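Local coordinates for protein rhodopsin (Todarodes pacificus, PDB 2Z73) that detects dim light through isomerisation of its retinal chromophore and relays the signal to a G protein that activates phospholipase C, at residues Gly48-Thr60 with Ile73-Leu85. Numbering follows the deposited sequence.
Sequences GCGGNGIVIYLFT and IINLAFSDFTFSL. With TWT (docosane), chain G; PLM (palmitic acid), chain E; BOG (octyl beta-D-glucopyranoside), chain C.
In the interface between transmembrane helices 1 and 2, Asn52 fits as a knob into the hole formed by Ala77, Asp80, Phe81 and Ser84. Its amide lies against the Asp80 methylene, Asn52 ND2 3.2 Å from Asp80 CB, and the amide and carboxylate planes stand 58° apart. No hydrogen bond joins the two side chains: Asn52 ND2 donates to Ala308 O and, weakly, to Gly48 O one turn back, while Asp80 OD2 pairs with Ser122 OG. In the seven-helix bundle of a class A receptor, segments 48-60 and 73-85 run antiparallel, their axes approaching to 8.2 Å. Ala77 CB touches both Val55 CG1 and Ile56 CG1, 3.5 Å from each. The Phe81 ring, its CG anti to the backbone N (chi1 177°), lies beside Cys49, whose SG sits over one face, 4.2 Å from the centroid, while a palmitic acid chain runs over the opposite face, its C9 offset toward the rim. Losing the ring to an alanine here would probably leave the Cys49 sulfur without its aromatic partner and open a gap beneath the lipid chain. Toward the cytoplasm, Ile73 CG2 stands over the Phe59 ring, 3.9 Å from its centroid, a CH-pi contact.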
loop_
_atom_site.group_PDB
_atom_site.type_symbol
_atom_site.label_atom_id
_atom_site.label_comp_id
_atom_site.label_asym_id
_atom_site.label_seq_id
_atom_site.Cartn_x
_atom_site.Cartn_y
_atom_site.Cartn_z
ATOM N N GLY A 48 -4.542 -11.628 0.430
ATOM C CA GLY A 48 -4.464 -10.351 1.125
ATOM C C GLY A 48 -4.725 -10.444 2.622
ATOM O O GLY A 48 -3.909 -9.988 3.428
ATOM N N CYS A 49 -5.861 -11.024 3.006
ATOM C CA CYS A 49 -6.187 -11.156 4.429
ATOM C C CYS A 49 -5.208 -12.121 5.088
ATOM O O CYS A 49 -4.753 -11.891 6.204
ATOM C CB CYS A 49 -7.624 -11.662 4.615
ATOM S SG CYS A 49 -8.903 -10.562 3.971
ATOM N N GLY A 50 -4.879 -13.198 4.387
ATOM C CA GLY A 50 -3.947 -14.155 4.941
ATOM C C GLY A 50 -2.602 -13.511 5.209
ATOM O O GLY A 50 -2.130 -13.465 6.357
ATOM N N GLY A 51 -1.985 -12.991 4.151
ATOM C CA GLY A 51 -0.688 -12.360 4.295
ATOM C C GLY A 51 -0.639 -11.158 5.220
ATOM O O GLY A 51 0.287 -11.011 6.009
ATOM N N ASN A 52 -1.626 -10.283 5.138
ATOM C CA ASN A 52 -1.603 -9.110 5.992
ATOM C C ASN A 52 -1.865 -9.463 7.440
ATOM O O ASN A 52 -1.372 -8.788 8.348
ATOM C CB ASN A 52 -2.601 -8.060 5.493
ATOM C CG ASN A 52 -2.100 -7.325 4.249
ATOM O OD1 ASN A 52 -1.034 -6.701 4.256
ATOM N ND2 ASN A 52 -2.874 -7.399 3.178
ATOM N N GLY A 53 -2.638 -10.524 7.663
ATOM C CA GLY A 53 -2.913 -10.939 9.029
ATOM C C GLY A 53 -1.608 -11.390 9.670
ATOM O O GLY A 53 -1.297 -11.039 10.802
ATOM N N ILE A 54 -0.838 -12.168 8.918
ATOM C CA ILE A 54 0.428 -12.669 9.405
ATOM C C ILE A 54 1.381 -11.552 9.808
ATOM O O ILE A 54 2.020 -11.631 10.853
ATOM C CB ILE A 54 1.119 -13.538 8.355
ATOM C CG1 ILE A 54 0.222 -14.721 8.000
ATOM C CG2 ILE A 54 2.459 -14.006 8.878
ATOM C CD1 ILE A 54 0.860 -15.711 7.056
ATOM N N VAL A 55 1.492 -10.517 8.982
ATOM C CA VAL A 55 2.388 -9.429 9.320
ATOM C C VAL A 55 1.887 -8.755 10.587
ATOM O O VAL A 55 2.661 -8.533 11.521
ATOM C CB VAL A 55 2.556 -8.397 8.136
ATOM C CG1 VAL A 55 1.287 -8.306 7.332
ATOM C CG2 VAL A 55 2.949 -7.023 8.675
ATOM N N ILE A 56 0.597 -8.465 10.650
ATOM C CA ILE A 56 0.050 -7.848 11.852
ATOM C C ILE A 56 0.277 -8.733 13.084
ATOM O O ILE A 56 0.677 -8.245 14.142
ATOM C CB ILE A 56 -1.457 -7.590 11.734
ATOM C CG1 ILE A 56 -1.737 -6.580 10.616
ATOM C CG2 ILE A 56 -1.994 -7.088 13.078
ATOM C CD1 ILE A 56 -3.214 -6.265 10.446
ATOM N N TYR A 57 0.015 -10.031 12.942
ATOM C CA TYR A 57 0.192 -10.971 14.046
ATOM C C TYR A 57 1.648 -11.003 14.472
ATOM O O TYR A 57 1.966 -10.687 15.616
ATOM C CB TYR A 57 -0.269 -12.377 13.632
ATOM C CG TYR A 57 -0.075 -13.451 14.690
ATOM C CD1 TYR A 57 0.889 -14.446 14.529
ATOM C CD2 TYR A 57 -0.851 -13.469 15.850
ATOM C CE1 TYR A 57 1.074 -15.425 15.487
ATOM C CE2 TYR A 57 -0.668 -14.443 16.816
ATOM C CZ TYR A 57 0.295 -15.418 16.628
ATOM O OH TYR A 57 0.488 -16.395 17.583
ATOM N N LEU A 58 2.530 -11.366 13.542
ATOM C CA LEU A 58 3.962 -11.440 13.822
ATOM C C LEU A 58 4.586 -10.125 14.316
ATOM O O LEU A 58 5.342 -10.127 15.288
ATOM C CB LEU A 58 4.712 -11.936 12.581
ATOM C CG LEU A 58 5.170 -13.400 12.582
ATOM C CD1 LEU A 58 4.181 -14.277 13.329
ATOM C CD2 LEU A 58 5.344 -13.881 11.151
ATOM N N PHE A 59 4.272 -9.007 13.666
ATOM C CA PHE A 59 4.859 -7.739 14.093
ATOM C C PHE A 59 4.403 -7.246 15.466
ATOM O O PHE A 59 5.200 -6.675 16.205
ATOM C CB PHE A 59 4.644 -6.646 13.032
ATOM C CG PHE A 59 5.757 -6.562 12.009
ATOM C CD1 PHE A 59 5.834 -7.470 10.955
ATOM C CD2 PHE A 59 6.738 -5.581 12.114
ATOM C CE1 PHE A 59 6.877 -7.399 10.021
ATOM C CE2 PHE A 59 7.782 -5.503 11.188
ATOM C CZ PHE A 59 7.852 -6.412 10.140
ATOM N N THR A 60 3.140 -7.459 15.821
ATOM C CA THR A 60 2.683 -7.020 17.137
ATOM C C THR A 60 3.121 -7.969 18.255
ATOM O O THR A 60 3.152 -7.577 19.416
ATOM C CB THR A 60 1.142 -6.904 17.229
ATOM O OG1 THR A 60 0.540 -8.079 16.684
ATOM C CG2 THR A 60 0.641 -5.683 16.495
ATOM N N ILE A 73 4.366 -0.252 9.550
ATOM C CA ILE A 73 4.214 -1.518 8.835
ATOM C C ILE A 73 2.894 -2.181 9.219
ATOM O O ILE A 73 2.165 -2.693 8.369
ATOM C CB ILE A 73 5.371 -2.508 9.154
ATOM C CG1 ILE A 73 6.629 -2.123 8.371
ATOM C CG2 ILE A 73 4.969 -3.935 8.786
ATOM C CD1 ILE A 73 7.834 -3.019 8.659
ATOM N N ILE A 74 2.593 -2.162 10.511
ATOM C CA ILE A 74 1.366 -2.754 10.988
ATOM C C ILE A 74 0.186 -1.988 10.406
ATOM O O ILE A 74 -0.750 -2.582 9.866
ATOM C CB ILE A 74 1.326 -2.756 12.544
ATOM C CG1 ILE A 74 2.364 -3.761 13.071
ATOM C CG2 ILE A 74 -0.066 -3.135 13.056
ATOM C CD1 ILE A 74 2.585 -3.718 14.561
ATOM N N ASN A 75 0.244 -0.665 10.508
ATOM C CA ASN A 75 -0.818 0.191 9.994
ATOM C C ASN A 75 -1.069 -0.108 8.511
ATOM O O ASN A 75 -2.221 -0.166 8.066
ATOM C CB ASN A 75 -0.449 1.668 10.180
ATOM C CG ASN A 75 -1.555 2.599 9.724
ATOM O OD1 ASN A 75 -2.619 2.666 10.342
ATOM N ND2 ASN A 75 -1.317 3.315 8.636
ATOM N N LEU A 76 0.018 -0.297 7.763
ATOM C CA LEU A 76 -0.060 -0.602 6.336
ATOM C C LEU A 76 -0.772 -1.947 6.135
ATOM O O LEU A 76 -1.628 -2.088 5.261
ATOM C CB LEU A 76 1.348 -0.694 5.750
ATOM C CG LEU A 76 1.621 -0.201 4.332
ATOM C CD1 LEU A 76 2.939 -0.792 3.855
ATOM C CD2 LEU A 76 0.499 -0.601 3.384
ATOM N N ALA A 77 -0.407 -2.935 6.947
ATOM C CA ALA A 77 -1.006 -4.256 6.848
ATOM C C ALA A 77 -2.490 -4.230 7.198
ATOM O O ALA A 77 -3.276 -4.964 6.603
ATOM C CB ALA A 77 -0.273 -5.231 7.745
ATOM N N PHE A 78 -2.876 -3.402 8.167
ATOM C CA PHE A 78 -4.285 -3.316 8.554
ATOM C C PHE A 78 -5.029 -2.730 7.358
ATOM O O PHE A 78 -6.122 -3.176 6.997
ATOM C CB PHE A 78 -4.471 -2.387 9.759
ATOM C CG PHE A 78 -5.900 -2.252 10.205
ATOM C CD1 PHE A 78 -6.376 -2.970 11.291
ATOM C CD2 PHE A 78 -6.789 -1.443 9.503
ATOM C CE1 PHE A 78 -7.710 -2.890 11.671
ATOM C CE2 PHE A 78 -8.131 -1.359 9.879
ATOM C CZ PHE A 78 -8.589 -2.083 10.960
ATOM N N SER A 79 -4.410 -1.723 6.759
ATOM C CA SER A 79 -4.946 -1.054 5.603
ATOM C C SER A 79 -5.172 -2.054 4.480
ATOM O O SER A 79 -6.273 -2.174 3.942
ATOM C CB SER A 79 -3.965 0.024 5.136
ATOM O OG SER A 79 -4.453 0.738 4.020
ATOM N N ASP A 80 -4.124 -2.782 4.126
ATOM C CA ASP A 80 -4.208 -3.764 3.054
ATOM C C ASP A 80 -5.127 -4.919 3.415
ATOM O O ASP A 80 -5.795 -5.505 2.546
ATOM C CB ASP A 80 -2.812 -4.257 2.706
ATOM C CG ASP A 80 -1.944 -3.155 2.146
ATOM O OD1 ASP A 80 -0.706 -3.335 2.065
ATOM O OD2 ASP A 80 -2.506 -2.107 1.782
ATOM N N PHE A 81 -5.179 -5.250 4.698
ATOM C CA PHE A 81 -6.053 -6.321 5.135
ATOM C C PHE A 81 -7.508 -5.961 4.809
ATOM O O PHE A 81 -8.198 -6.707 4.121
ATOM C CB PHE A 81 -5.941 -6.545 6.645
ATOM C CG PHE A 81 -6.883 -7.602 7.154
ATOM C CD1 PHE A 81 -6.552 -8.944 7.063
ATOM C CD2 PHE A 81 -8.135 -7.255 7.654
ATOM C CE1 PHE A 81 -7.451 -9.919 7.456
ATOM C CE2 PHE A 81 -9.044 -8.226 8.052
ATOM C CZ PHE A 81 -8.703 -9.560 7.953
ATOM N N THR A 82 -7.943 -4.808 5.318
ATOM C CA THR A 82 -9.303 -4.319 5.133
ATOM C C THR A 82 -9.659 -4.130 3.662
ATOM O O THR A 82 -10.794 -4.359 3.260
ATOM C CB THR A 82 -9.532 -2.959 5.860
ATOM O OG1 THR A 82 -8.908 -2.983 7.146
ATOM C CG2 THR A 82 -11.025 -2.693 6.047
ATOM N N PHE A 83 -8.695 -3.688 2.864
ATOM C CA PHE A 83 -8.952 -3.489 1.438
ATOM C C PHE A 83 -9.322 -4.837 0.821
ATOM O O PHE A 83 -10.355 -4.989 0.175
ATOM C CB PHE A 83 -7.699 -2.964 0.742
ATOM C CG PHE A 83 -7.944 -2.484 -0.654
ATOM C CD1 PHE A 83 -8.125 -1.128 -0.907
ATOM C CD2 PHE A 83 -8.014 -3.385 -1.712
ATOM C CE1 PHE A 83 -8.373 -0.671 -2.192
ATOM C CE2 PHE A 83 -8.261 -2.943 -3.003
ATOM C CZ PHE A 83 -8.441 -1.583 -3.249
ATOM N N SER A 84 -8.451 -5.813 1.034
ATOM C CA SER A 84 -8.649 -7.145 0.501
ATOM C C SER A 84 -9.949 -7.787 0.986
ATOM O O SER A 84 -10.632 -8.465 0.210
ATOM C CB SER A 84 -7.454 -8.030 0.874
ATOM O OG SER A 84 -6.225 -7.389 0.523
ATOM N N LEU A 85 -10.289 -7.570 2.258
ATOM C CA LEU A 85 -11.506 -8.138 2.831
ATOM C C LEU A 85 -12.751 -7.575 2.141
ATOM O O LEU A 85 -13.529 -8.300 1.505
ATOM C CB LEU A 85 -11.613 -7.806 4.323
ATOM C CG LEU A 85 -12.345 -8.780 5.273
ATOM C CD1 LEU A 85 -12.986 -7.973 6.393
ATOM C CD2 LEU A 85 -13.403 -9.601 4.545
HETATM C C1 TWT G . 3.743 -13.436 4.222
HETATM C C2 TWT G . 3.419 -14.541 3.243
HETATM C C3 TWT G . 1.947 -14.436 2.889
HETATM C C4 TWT G . 1.504 -15.521 1.901
HETATM C C5 TWT G . 0.017 -15.263 1.657
HETATM C C6 TWT G . -0.816 -16.534 1.699
HETATM C C7 TWT G . -1.808 -16.386 2.869
HETATM C C8 TWT G . -1.851 -17.694 3.646
HETATM C C9 TWT G . -3.278 -18.260 3.769
HETATM C C10 TWT G . -3.390 -19.253 2.624
HETATM C C11 TWT G . -3.304 -20.738 2.980
HETATM C C12 TWT G . -3.978 -21.326 1.757
HETATM C C13 TWT G . -4.137 -22.837 1.639
HETATM C C14 TWT G . -5.355 -22.836 0.729
HETATM C C15 TWT G . -6.209 -24.083 0.604
HETATM C C16 TWT G . -7.186 -23.590 -0.461
HETATM C C17 TWT G . -7.757 -24.606 -1.384
HETATM C C18 TWT G . -9.197 -24.108 -1.517
HETATM C C19 TWT G . -10.079 -24.950 -2.422
HETATM C C20 TWT G . -11.446 -24.262 -2.394
HETATM C C21 TWT G . -12.448 -24.999 -3.266
HETATM C C22 TWT G . -13.779 -24.257 -3.185
HETATM C C1 PLM E . -3.530 -8.285 20.526
HETATM O O2 PLM E . -3.864 -9.371 20.983
HETATM C C2 PLM E . -2.976 -8.218 19.100
HETATM C C3 PLM E . -3.818 -7.355 18.150
HETATM C C4 PLM E . -4.278 -8.171 16.947
HETATM C C5 PLM E . -4.857 -7.294 15.874
HETATM C C6 PLM E . -5.303 -8.146 14.711
HETATM C C7 PLM E . -6.335 -7.412 13.884
HETATM C C8 PLM E . -6.827 -8.249 12.691
HETATM C C9 PLM E . -7.502 -7.385 11.624
HETATM C CA PLM E . -9.000 -7.300 11.807
HETATM C CB PLM E . -9.533 -6.013 11.212
HETATM C CC PLM E . -11.035 -6.074 11.011
HETATM C CD PLM E . -11.554 -4.779 10.421
HETATM C CE PLM E . -12.501 -5.060 9.280
HETATM C CF PLM E . -13.904 -4.543 9.545
HETATM C CG PLM E . -14.838 -4.839 8.377
HETATM C C1 BOG C . 14.817 -1.084 13.087
HETATM O O1 BOG C . 14.389 -0.458 11.955
HETATM C C2 BOG C . 15.778 -2.088 12.503
HETATM O O2 BOG C . 15.135 -3.041 11.572
HETATM C C3 BOG C . 16.259 -2.750 13.714
HETATM O O3 BOG C . 17.155 -3.663 13.193
HETATM C C4 BOG C . 16.925 -1.689 14.683
HETATM O O4 BOG C . 17.390 -2.312 15.839
HETATM C C5 BOG C . 15.949 -0.725 15.211
HETATM O O5 BOG C . 15.485 -0.101 14.020
HETATM C C6 BOG C . 16.614 0.350 16.172
HETATM O O6 BOG C . 15.538 1.301 16.687
HETATM C "C1'" BOG C . 13.029 -0.315 12.256
HETATM C "C2'" BOG C . 12.626 0.641 11.249
HETATM C "C3'" BOG C . 11.518 -0.083 10.565
HETATM C "C4'" BOG C . 11.726 0.329 9.220
HETATM C "C5'" BOG C . 10.471 -0.062 8.533
HETATM C "C6'" BOG C . 10.943 -0.272 7.200
HETATM C "C7'" BOG C . 9.713 -0.733 6.530
HETATM C "C8'" BOG C . 10.253 -1.531 5.476
#